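Local atomic coordinates of tropomodulin TMD-1 (Caenorhabditis elegans, PDB entry 1PGV), a protein that probably caps the pointed end of actin filaments, blocking subunit gain and loss there, and is represented here by its C-terminal leucine-rich-repeat-like domain. Residues 154-160 with 179-185; 110-114 with 138-142; 146-150 with 165-171. One frame throughout, in Å; residues are numbered along the deposited sequence. Where two conformers were deposited one is given.

Interaction 1. Residues 154-160 with 179-185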
loop_
_atom_site.group_PDB
_atom_site.type_symbol
_atom_site.label_atom_id
_atom_site.label_comp_id
_atom_site.label_asym_id
_atom_site.label_seq_id
_atom_site.Cartn_x
_atom_site.Cartn_y
_atom_site.Cartn_z
ATOM N N GLU A 154 -11.769 8.970 0.278
ATOM C CA GLU A 154 -12.822 9.604 1.051
ATOM C C GLU A 154 -13.677 8.568 1.776
ATOM O O GLU A 154 -14.208 8.838 2.851
ATOM C CB GLU A 154 -13.678 10.471 0.121
ATOM C CG GLU A 154 -14.655 11.381 0.811
ATOM C CD GLU A 154 -15.278 12.373 -0.153
ATOM O OE1 GLU A 154 -14.670 13.438 -0.401
ATOM O OE2 GLU A 154 -16.372 12.071 -0.668
ATOM N N GLU A 155 -13.800 7.374 1.200
ATOM C CA GLU A 155 -14.596 6.318 1.813
ATOM C C GLU A 155 -13.788 5.510 2.832
ATOM O O GLU A 155 -14.354 4.794 3.660
ATOM C CB GLU A 155 -15.133 5.372 0.735
ATOM C CG GLU A 155 -16.252 4.481 1.207
ATOM C CD GLU A 155 -16.729 3.527 0.132
ATOM O OE1 GLU A 155 -16.757 3.933 -1.052
ATOM O OE2 GLU A 155 -17.084 2.382 0.479
ATOM N N ASN A 156 -12.468 5.624 2.765
ATOM C CA ASN A 156 -11.594 4.878 3.673
ATOM C C ASN A 156 -11.495 5.624 5.007
ATOM O O ASN A 156 -11.151 6.798 5.031
ATOM C CB ASN A 156 -10.203 4.739 3.050
ATOM C CG ASN A 156 -9.309 3.775 3.818
ATOM O OD1 ASN A 156 -9.067 3.958 5.017
ATOM N ND2 ASN A 156 -8.814 2.738 3.130
ATOM N N GLU A 157 -11.785 4.933 6.107
ATOM C CA GLU A 157 -11.741 5.557 7.433
ATOM C C GLU A 157 -10.422 5.374 8.193
ATOM O O GLU A 157 -10.212 6.015 9.228
ATOM C CB GLU A 157 -12.890 5.025 8.295
ATOM C CG GLU A 157 -14.276 5.401 7.795
ATOM C CD GLU A 157 -15.391 4.820 8.657
ATOM O OE1 GLU A 157 -16.571 5.060 8.334
ATOM O OE2 GLU A 157 -15.091 4.122 9.651
ATOM N N SER A 158 -9.533 4.524 7.679
ATOM C CA SER A 158 -8.256 4.259 8.352
ATOM C C SER A 158 -7.034 5.015 7.828
ATOM O O SER A 158 -6.122 5.324 8.592
ATOM C CB SER A 158 -7.954 2.760 8.325
ATOM O OG SER A 158 -8.950 2.019 9.007
ATOM N N LEU A 159 -6.999 5.308 6.527
ATOM C CA LEU A 159 -5.864 6.017 5.947
ATOM C C LEU A 159 -5.528 7.355 6.596
ATOM O O LEU A 159 -6.381 8.238 6.710
ATOM C CB LEU A 159 -6.092 6.254 4.444
ATOM C CG LEU A 159 -6.080 4.995 3.580
ATOM C CD1 LEU A 159 -6.484 5.361 2.150
ATOM C CD2 LEU A 159 -4.686 4.375 3.588
ATOM N N LEU A 160 -4.266 7.500 6.994
ATOM C CA LEU A 160 -3.780 8.728 7.610
ATOM C C LEU A 160 -2.773 9.414 6.700
ATOM O O LEU A 160 -2.649 10.636 6.713
ATOM C CB LEU A 160 -3.128 8.416 8.964
ATOM C CG LEU A 160 -4.070 7.774 9.981
ATOM C CD1 LEU A 160 -3.283 7.418 11.249
ATOM C CD2 LEU A 160 -5.209 8.737 10.305
ATOM N N LEU A 179 -8.189 12.608 5.105
ATOM C CA LEU A 179 -7.075 12.165 5.942
ATOM C C LEU A 179 -7.122 12.852 7.303
ATOM O O LEU A 179 -6.860 12.224 8.336
ATOM C CB LEU A 179 -5.740 12.441 5.250
ATOM C CG LEU A 179 -5.535 11.664 3.939
ATOM C CD1 LEU A 179 -4.123 11.883 3.429
ATOM C CD2 LEU A 179 -5.790 10.179 4.167
ATOM N N GLU A 180 -7.462 14.135 7.304
ATOM C CA GLU A 180 -7.564 14.879 8.562
ATOM C C GLU A 180 -8.715 14.322 9.394
ATOM O O GLU A 180 -8.603 14.179 10.613
ATOM C CB GLU A 180 -7.779 16.367 8.289
ATOM C CG GLU A 180 -6.493 17.123 8.022
ATOM C CD GLU A 180 -5.515 17.014 9.181
ATOM O OE1 GLU A 180 -5.898 17.378 10.312
ATOM O OE2 GLU A 180 -4.370 16.564 8.962
ATOM N N ARG A 181 -9.825 14.017 8.731
ATOM C CA ARG A 181 -10.992 13.445 9.394
ATOM C C ARG A 181 -10.580 12.131 10.067
ATOM O O ARG A 181 -10.945 11.864 11.220
ATOM C CB ARG A 181 -12.090 13.178 8.354
ATOM C CG ARG A 181 -13.273 12.353 8.828
ATOM C CD ARG A 181 -13.997 11.740 7.617
ATOM N NE ARG A 181 -13.201 10.675 7.011
ATOM C CZ ARG A 181 -13.385 10.187 5.786
ATOM N NH1 ARG A 181 -14.345 10.670 5.003
ATOM N NH2 ARG A 181 -12.612 9.203 5.351
ATOM N N ASN A 182 -9.821 11.309 9.345
ATOM C CA ASN A 182 -9.373 10.031 9.889
ATOM C C ASN A 182 -8.402 10.227 11.054
ATOM O O ASN A 182 -8.437 9.478 12.029
ATOM C CB ASN A 182 -8.710 9.185 8.795
ATOM C CG ASN A 182 -9.698 8.752 7.722
ATOM O OD1 ASN A 182 -10.908 8.878 7.897
ATOM N ND2 ASN A 182 -9.184 8.218 6.613
ATOM N N TYR A 183 -7.543 11.233 10.955
ATOM C CA TYR A 183 -6.592 11.495 12.027
ATOM C C TYR A 183 -7.362 11.892 13.287
ATOM O O TYR A 183 -7.016 11.474 14.394
ATOM C CB TYR A 183 -5.627 12.606 11.616
ATOM C CG TYR A 183 -4.631 12.986 12.689
ATOM C CD1 TYR A 183 -4.950 13.931 13.664
ATOM C CD2 TYR A 183 -3.368 12.397 12.731
ATOM C CE1 TYR A 183 -4.032 14.283 14.654
ATOM C CE2 TYR A 183 -2.442 12.741 13.716
ATOM C CZ TYR A 183 -2.781 13.682 14.672
ATOM O OH TYR A 183 -1.864 14.030 15.641
ATOM N N GLU A 184 -8.410 12.692 13.115
ATOM C CA GLU A 184 -9.224 13.123 14.254
ATOM C C GLU A 184 -9.967 11.949 14.879
ATOM O O GLU A 184 -10.170 11.902 16.094
ATOM C CB GLU A 184 -10.217 14.201 13.824
ATOM C CG GLU A 184 -9.572 15.554 13.630
ATOM C CD GLU A 184 -8.848 16.008 14.883
ATOM O OE1 GLU A 184 -9.489 16.005 15.954
ATOM O OE2 GLU A 184 -7.650 16.356 14.797
ATOM N N ARG A 185 -10.373 10.998 14.044
ATOM C CA ARG A 185 -11.077 9.816 14.517
ATOM C C ARG A 185 -10.158 9.031 15.456
ATOM O O ARG A 185 -10.589 8.553 16.512
ATOM C CB ARG A 185 -11.497 8.958 13.317
ATOM C CG ARG A 185 -12.240 7.682 13.659
ATOM C CD ARG A 185 -13.144 7.264 12.498
ATOM N NE ARG A 185 -13.334 5.821 12.436
ATOM C CZ ARG A 185 -12.363 4.963 12.136
ATOM N NH1 ARG A 185 -11.147 5.417 11.872
ATOM N NH2 ARG A 185 -12.604 3.658 12.088
HETATM O O HOH W 1 -8.756 6.703 11.384
HETATM O O HOH W 2 -3.796 12.139 8.581
#

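Interaction 2. Residues 110-114 with 138-142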
loop_
_atom_site.group_PDB
_atom_site.type_symbol
_atom_site.label_atom_id
_atom_site.label_comp_id
_atom_site.label_asym_id
_atom_site.label_seq_id
_atom_site.Cartn_x
_atom_site.Cartn_y
_atom_site.Cartn_z
ATOM N N LEU A 110 5.150 1.443 -11.535
ATOM C CA LEU A 110 3.729 1.128 -11.470
ATOM C C LEU A 110 2.897 2.166 -12.215
ATOM O O LEU A 110 3.199 3.355 -12.186
ATOM C CB LEU A 110 3.279 1.047 -10.008
ATOM C CG LEU A 110 4.068 0.055 -9.153
ATOM C CD1 LEU A 110 3.432 -0.034 -7.769
ATOM C CD2 LEU A 110 4.069 -1.318 -9.822
ATOM N N THR A 111 1.842 1.708 -12.882
ATOM C CA THR A 111 0.979 2.605 -13.644
ATOM C C THR A 111 -0.110 3.233 -12.786
ATOM O O THR A 111 -0.516 2.668 -11.772
ATOM C CB THR A 111 0.278 1.865 -14.796
ATOM O OG1 THR A 111 -0.659 0.925 -14.257
ATOM C CG2 THR A 111 1.294 1.129 -15.651
ATOM N N PRO A 112 -0.605 4.413 -13.194
ATOM C CA PRO A 112 -1.660 5.104 -12.448
ATOM C C PRO A 112 -2.878 4.209 -12.253
ATOM O O PRO A 112 -3.515 4.228 -11.198
ATOM C CB PRO A 112 -1.970 6.309 -13.334
ATOM C CG PRO A 112 -0.638 6.626 -13.930
ATOM C CD PRO A 112 -0.113 5.251 -14.303
ATOM N N GLU A 113 -3.196 3.419 -13.276
ATOM C CA GLU A 113 -4.345 2.525 -13.219
ATOM C C GLU A 113 -4.188 1.463 -12.138
ATOM O O GLU A 113 -5.136 1.155 -11.418
ATOM C CB GLU A 113 -4.553 1.832 -14.572
ATOM C CG GLU A 113 -4.864 2.771 -15.733
ATOM C CD GLU A 113 -3.762 3.784 -15.988
ATOM O OE1 GLU A 113 -2.579 3.387 -16.056
ATOM O OE2 GLU A 113 -4.082 4.981 -16.129
ATOM N N LEU A 114 -2.995 0.890 -12.028
ATOM C CA LEU A 114 -2.779 -0.135 -11.017
ATOM C C LEU A 114 -2.841 0.496 -9.627
ATOM O O LEU A 114 -3.439 -0.070 -8.713
ATOM C CB LEU A 114 -1.432 -0.829 -11.215
ATOM C CG LEU A 114 -1.138 -1.928 -10.186
ATOM C CD1 LEU A 114 -2.296 -2.912 -10.122
ATOM C CD2 LEU A 114 0.152 -2.636 -10.554
ATOM N N GLN A 138 6.037 6.824 -14.387
ATOM C CA GLN A 138 4.900 7.517 -14.998
ATOM C C GLN A 138 4.259 8.324 -13.879
ATOM O O GLN A 138 3.439 7.793 -13.131
ATOM C CB GLN A 138 3.853 6.528 -15.510
ATOM C CG GLN A 138 4.263 5.658 -16.668
ATOM C CD GLN A 138 3.114 4.782 -17.137
ATOM O OE1 GLN A 138 2.027 5.277 -17.446
ATOM N NE2 GLN A 138 3.345 3.475 -17.186
ATOM N N SER A 139 4.615 9.596 -13.765
ATOM C CA SER A 139 4.076 10.431 -12.698
ATOM C C SER A 139 2.644 10.936 -12.893
ATOM O O SER A 139 1.869 10.988 -11.936
ATOM C CB SER A 139 5.014 11.618 -12.450
ATOM O OG SER A 139 5.251 12.344 -13.641
ATOM N N VAL A 140 2.284 11.297 -14.120
ATOM C CA VAL A 140 0.943 11.818 -14.399
ATOM C C VAL A 140 -0.153 10.769 -14.259
ATOM O O VAL A 140 -0.241 9.832 -15.052
ATOM C CB VAL A 140 0.870 12.426 -15.812
ATOM C CG1 VAL A 140 -0.523 12.995 -16.067
ATOM C CG2 VAL A 140 1.926 13.517 -15.955
ATOM N N LEU A 141 -1.004 10.946 -13.251
ATOM C CA LEU A 141 -2.092 10.013 -12.991
ATOM C C LEU A 141 -3.234 10.135 -13.994
ATOM O O LEU A 141 -3.800 9.130 -14.427
ATOM C CB LEU A 141 -2.652 10.243 -11.586
ATOM C CG LEU A 141 -1.676 10.093 -10.419
ATOM C CD1 LEU A 141 -2.351 10.553 -9.130
ATOM C CD2 LEU A 141 -1.231 8.643 -10.309
ATOM N N GLY A 142 -3.575 11.367 -14.345
ATOM C CA GLY A 142 -4.672 11.595 -15.268
ATOM C C GLY A 142 -5.952 11.813 -14.488
ATOM O O GLY A 142 -6.082 11.362 -13.341
HETATM O O HOH W 3 5.346 4.165 -13.751
HETATM O O HOH W 4 2.022 5.969 -11.800
#

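Interaction 3. Residues 146-150 with 165-171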
loop_
_atom_site.group_PDB
_atom_site.type_symbol
_atom_site.label_atom_id
_atom_site.label_comp_id
_atom_site.label_asym_id
_atom_site.label_seq_id
_atom_site.Cartn_x
_atom_site.Cartn_y
_atom_site.Cartn_z
ATOM N N GLU A 146 -7.281 10.129 -10.766
ATOM C CA GLU A 146 -7.402 11.013 -9.609
ATOM C C GLU A 146 -8.814 11.014 -9.029
ATOM O O GLU A 146 -8.993 11.035 -7.807
ATOM C CB GLU A 146 -6.969 12.432 -9.983
ATOM C CG GLU A 146 -5.474 12.535 -10.257
ATOM C CD GLU A 146 -4.945 13.942 -10.083
ATOM O OE1 GLU A 146 -5.649 14.760 -9.462
ATOM O OE2 GLU A 146 -3.822 14.223 -10.545
ATOM N N MET A 147 -9.826 10.966 -9.895
ATOM C CA MET A 147 -11.209 10.951 -9.430
ATOM C C MET A 147 -11.516 9.637 -8.713
ATOM O O MET A 147 -12.265 9.609 -7.735
ATOM C CB MET A 147 -12.158 11.152 -10.613
ATOM C CG MET A 147 -11.848 12.416 -11.390
ATOM S SD MET A 147 -12.074 13.920 -10.422
ATOM C CE MET A 147 -12.336 15.131 -11.723
ATOM N N ASP A 148 -10.924 8.555 -9.205
ATOM C CA ASP A 148 -11.102 7.229 -8.621
ATOM C C ASP A 148 -10.507 7.266 -7.207
ATOM O O ASP A 148 -11.180 6.962 -6.214
ATOM C CB ASP A 148 -10.337 6.203 -9.462
ATOM C CG ASP A 148 -10.495 4.778 -8.961
ATOM O OD1 ASP A 148 -10.642 4.565 -7.731
ATOM O OD2 ASP A 148 -10.448 3.853 -9.802
ATOM N N MET A 149 -9.239 7.652 -7.143
ATOM C CA MET A 149 -8.499 7.721 -5.879
ATOM C C MET A 149 -9.123 8.618 -4.821
ATOM O O MET A 149 -9.192 8.246 -3.637
ATOM C CB MET A 149 -7.074 8.196 -6.138
ATOM C CG MET A 149 -6.224 7.230 -6.933
ATOM S SD MET A 149 -4.540 7.820 -7.042
ATOM C CE MET A 149 -3.696 6.292 -7.453
ATOM N N MET A 150 -9.563 9.808 -5.220
ATOM C CA MET A 150 -10.148 10.716 -4.245
ATOM C C MET A 150 -11.419 10.155 -3.633
ATOM O O MET A 150 -11.677 10.356 -2.447
ATOM C CB MET A 150 -10.412 12.095 -4.858
ATOM C CG MET A 150 -11.478 12.144 -5.930
ATOM S SD MET A 150 -11.795 13.868 -6.395
ATOM C CE MET A 150 -13.535 13.761 -6.868
ATOM N N SER A 165 0.767 12.318 -5.470
ATOM C CA SER A 165 0.684 13.720 -5.838
ATOM C C SER A 165 -0.475 13.922 -6.807
ATOM O O SER A 165 -0.481 13.352 -7.895
ATOM C CB SER A 165 1.997 14.169 -6.477
ATOM O OG SER A 165 1.968 15.547 -6.812
ATOM N N PHE A 166 -1.457 14.716 -6.389
ATOM C CA PHE A 166 -2.637 15.006 -7.201
ATOM C C PHE A 166 -2.506 16.365 -7.875
ATOM O O PHE A 166 -1.991 17.315 -7.284
ATOM C CB PHE A 166 -3.896 15.010 -6.329
ATOM C CG PHE A 166 -4.233 13.677 -5.731
ATOM C CD1 PHE A 166 -5.000 12.754 -6.438
ATOM C CD2 PHE A 166 -3.779 13.336 -4.457
ATOM C CE1 PHE A 166 -5.312 11.512 -5.888
ATOM C CE2 PHE A 166 -4.087 12.096 -3.899
ATOM C CZ PHE A 166 -4.854 11.182 -4.611
ATOM N N ALA A 167 -2.972 16.456 -9.118
ATOM C CA ALA A 167 -2.924 17.717 -9.848
ATOM C C ALA A 167 -4.278 18.404 -9.690
ATOM O O ALA A 167 -4.385 19.627 -9.758
ATOM C CB ALA A 167 -2.624 17.457 -11.336
ATOM N N SER A 168 -5.312 17.599 -9.465
ATOM C CA SER A 168 -6.666 18.103 -9.296
ATOM C C SER A 168 -6.877 18.797 -7.954
ATOM O O SER A 168 -6.617 18.207 -6.907
ATOM C CB SER A 168 -7.668 16.953 -9.415
ATOM O OG SER A 168 -8.961 17.364 -9.002
ATOM N N MET A 169 -7.358 20.040 -8.002
ATOM C CA MET A 169 -7.653 20.821 -6.795
ATOM C C MET A 169 -8.671 20.092 -5.928
ATOM O O MET A 169 -8.505 19.974 -4.703
ATOM C CB MET A 169 -8.244 22.180 -7.175
ATOM C CG MET A 169 -7.258 23.136 -7.775
ATOM S SD MET A 169 -5.949 23.430 -6.601
ATOM C CE MET A 169 -6.821 24.455 -5.397
ATOM N N GLU A 170 -9.736 19.619 -6.569
ATOM C CA GLU A 170 -10.795 18.904 -5.877
ATOM C C GLU A 170 -10.278 17.636 -5.207
ATOM O O GLU A 170 -10.664 17.324 -4.078
ATOM C CB GLU A 170 -11.921 18.535 -6.844
ATOM C CG GLU A 170 -13.172 18.013 -6.152
ATOM C CD GLU A 170 -14.217 17.511 -7.129
ATOM O OE1 GLU A 170 -14.268 18.039 -8.262
ATOM O OE2 GLU A 170 -14.993 16.601 -6.764
ATOM N N ALA A 171 -9.422 16.892 -5.903
ATOM C CA ALA A 171 -8.879 15.668 -5.327
ATOM C C ALA A 171 -8.013 16.031 -4.122
ATOM O O ALA A 171 -8.176 15.463 -3.040
ATOM C CB ALA A 171 -8.046 14.907 -6.364
HETATM O O HOH W 5 -0.961 13.268 -10.857
#

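Interaction 1. Residues 154-160 with 179-185
The amide of Asn182 plugs into the turn 156-160 and forms the tight part of this contact. Asn182 ND2 donates to Leu159 O at 2.8 Å, within the amide plane and on a lone pair of the carbonyl. Asn182 ND2 also donates to Asn156 O at 2.9 Å. Arg181 lies beside it, bent at chi3 (71°), which turns the guanidinium back along the helix. Arg181 NH1 and NH2 both reach Glu154 O, NH1 at 2.8 Å. NE and NH2 of Arg181 hold Asn182 OD1, both from one face of the amide, fixing its flip. Asn156 OD1 shapes the turn, accepting from Ser158 N in an Asx turn and from Leu159 N as well, an Asx motif. Leu160 CD2 packs along the helix backbone, 3.5 Å from Tyr183 N.

The outer side is looser. Glu157 CB lies over the face of the Arg185 guanidinium. Glu157 OE2 is 3.5 Å from Arg185 NH2, a salt bridge of charge alone, and water 1 links Glu157 O to Asn182 O. The turn leads from helix 143-155 into edge strand 161-163. Helix 169-190 runs past it, while Gln126 holds Ser158 OG and Glu157 N from the loop between helix 112-121 and strand 130-132.

Interaction 2. Residues 110-114 with 138-142
Pro112 packs its ring against the backbone of Val140 and Leu141. Pro112 CG lies 3.4 Å from Val140 O, and Pro112 CB lies 3.5 Å from Leu141 O. The Leu141 side chain comes round to the ring, with CD2 at 3.9 Å from Pro112 CB. Gln138 approaches from the CD side of the ring. Its chain is extended beyond CG and crosses the proline at about a right angle. Gln138 OE1 faces Pro112 CD, while Gln138 NE2 sits 3.5 Å from Thr111 CG2. Thr111 and Gln138 lie side by side and point the same way. These are van der Waals contacts.

Two waters join the backbones. Water 3 donates to Leu110 O and accepts from Gln138 N. Water 4 donates to both Leu110 O and Gln138 O, so one carbonyl takes two water bonds.

The segments belong to two successive connections from a strand to the start of the following helix in a leucine-rich-repeat-like alpha/beta fold. Each loop ends at an N-cap position, Thr111 before helix 112-121 and Gly142 before helix 143-155.

Thr111 OG1 accepts from Leu114 N at 3.2 Å. Its chi1 of 68° sets the hydroxyl between the backbone N and the carbonyl carbon and leaves CG2 for Gln138. Asp84 makes a further hydrogen bond to that hydroxyl. Gln136 OE1 holds Leu110 N. Val145 touches Pro112 and Glu113, and Leu141 leans on Glu146 and Met149.

Interaction 3. Residues 146-150 with 165-171
The carboxylate of Glu146 binds two successive backbone N-H groups ahead of helix 169-190. Glu146 OE2 accepts from Ala167 N at 2.8 Å in a nearly straight bond (170°), on its syn side and slightly out of the carboxylate plane. Glu146 OE1 accepts from Ser168 N at 2.9 Å through its syn lone pair. The two bonds fix the rotation of the carboxylate. Ser168 is the N-cap of the helix. Ser168 OG lies anti to the backbone N (chi1 169°) and accepts from Ala171 N at 3.2 Å. Glu146 therefore positions the residue that caps the helix. The nearby helix start would probably stabilise the negative charge of Glu146.

Phe166 runs past Glu146 in the opposite direction, its ring at 83° to the carboxylate. OE1 of Glu146 and CB of Met149 meet the ring at its edge, with Met149 CB 3.8 Å from Phe166 CE1. The Met149 sulfur adds an oblique Met-aromatic contact, with SD 5.0 Å from the centre of the Phe166 ring. On the other flank, Met150 SD rests 3.6 Å from Ala171 CA.

The contact joins helix 143-155 to the start of helix 169-190, just beyond strand 161-163. Met149 also packs on Leu115 and Leu119 of helix 112-121, and Phe166 touches Val175.

Overall arrangement
Interactions 1 and 3 pin the same pair, helix 143-155 and helix 169-190, at two places whose centres are about 16 Å apart. Both are partly buried and use side chains to bind backbone: amide and guanidinium groups on carbonyls in interaction 1, a carboxylate on N-H groups in interaction 3. The difference fits their places: carbonyls at and just beyond the end of helix 143-155, N-H groups just before helix 169-190. Interaction 2 is a surface contact between the start of helix 112-121 and the loop before helix 143-155, made of proline packing and bridging waters. It adjoins interaction 3 through Leu141, whose CD1 is 3.6 Å from Ser165 O. It does not touch interaction 1.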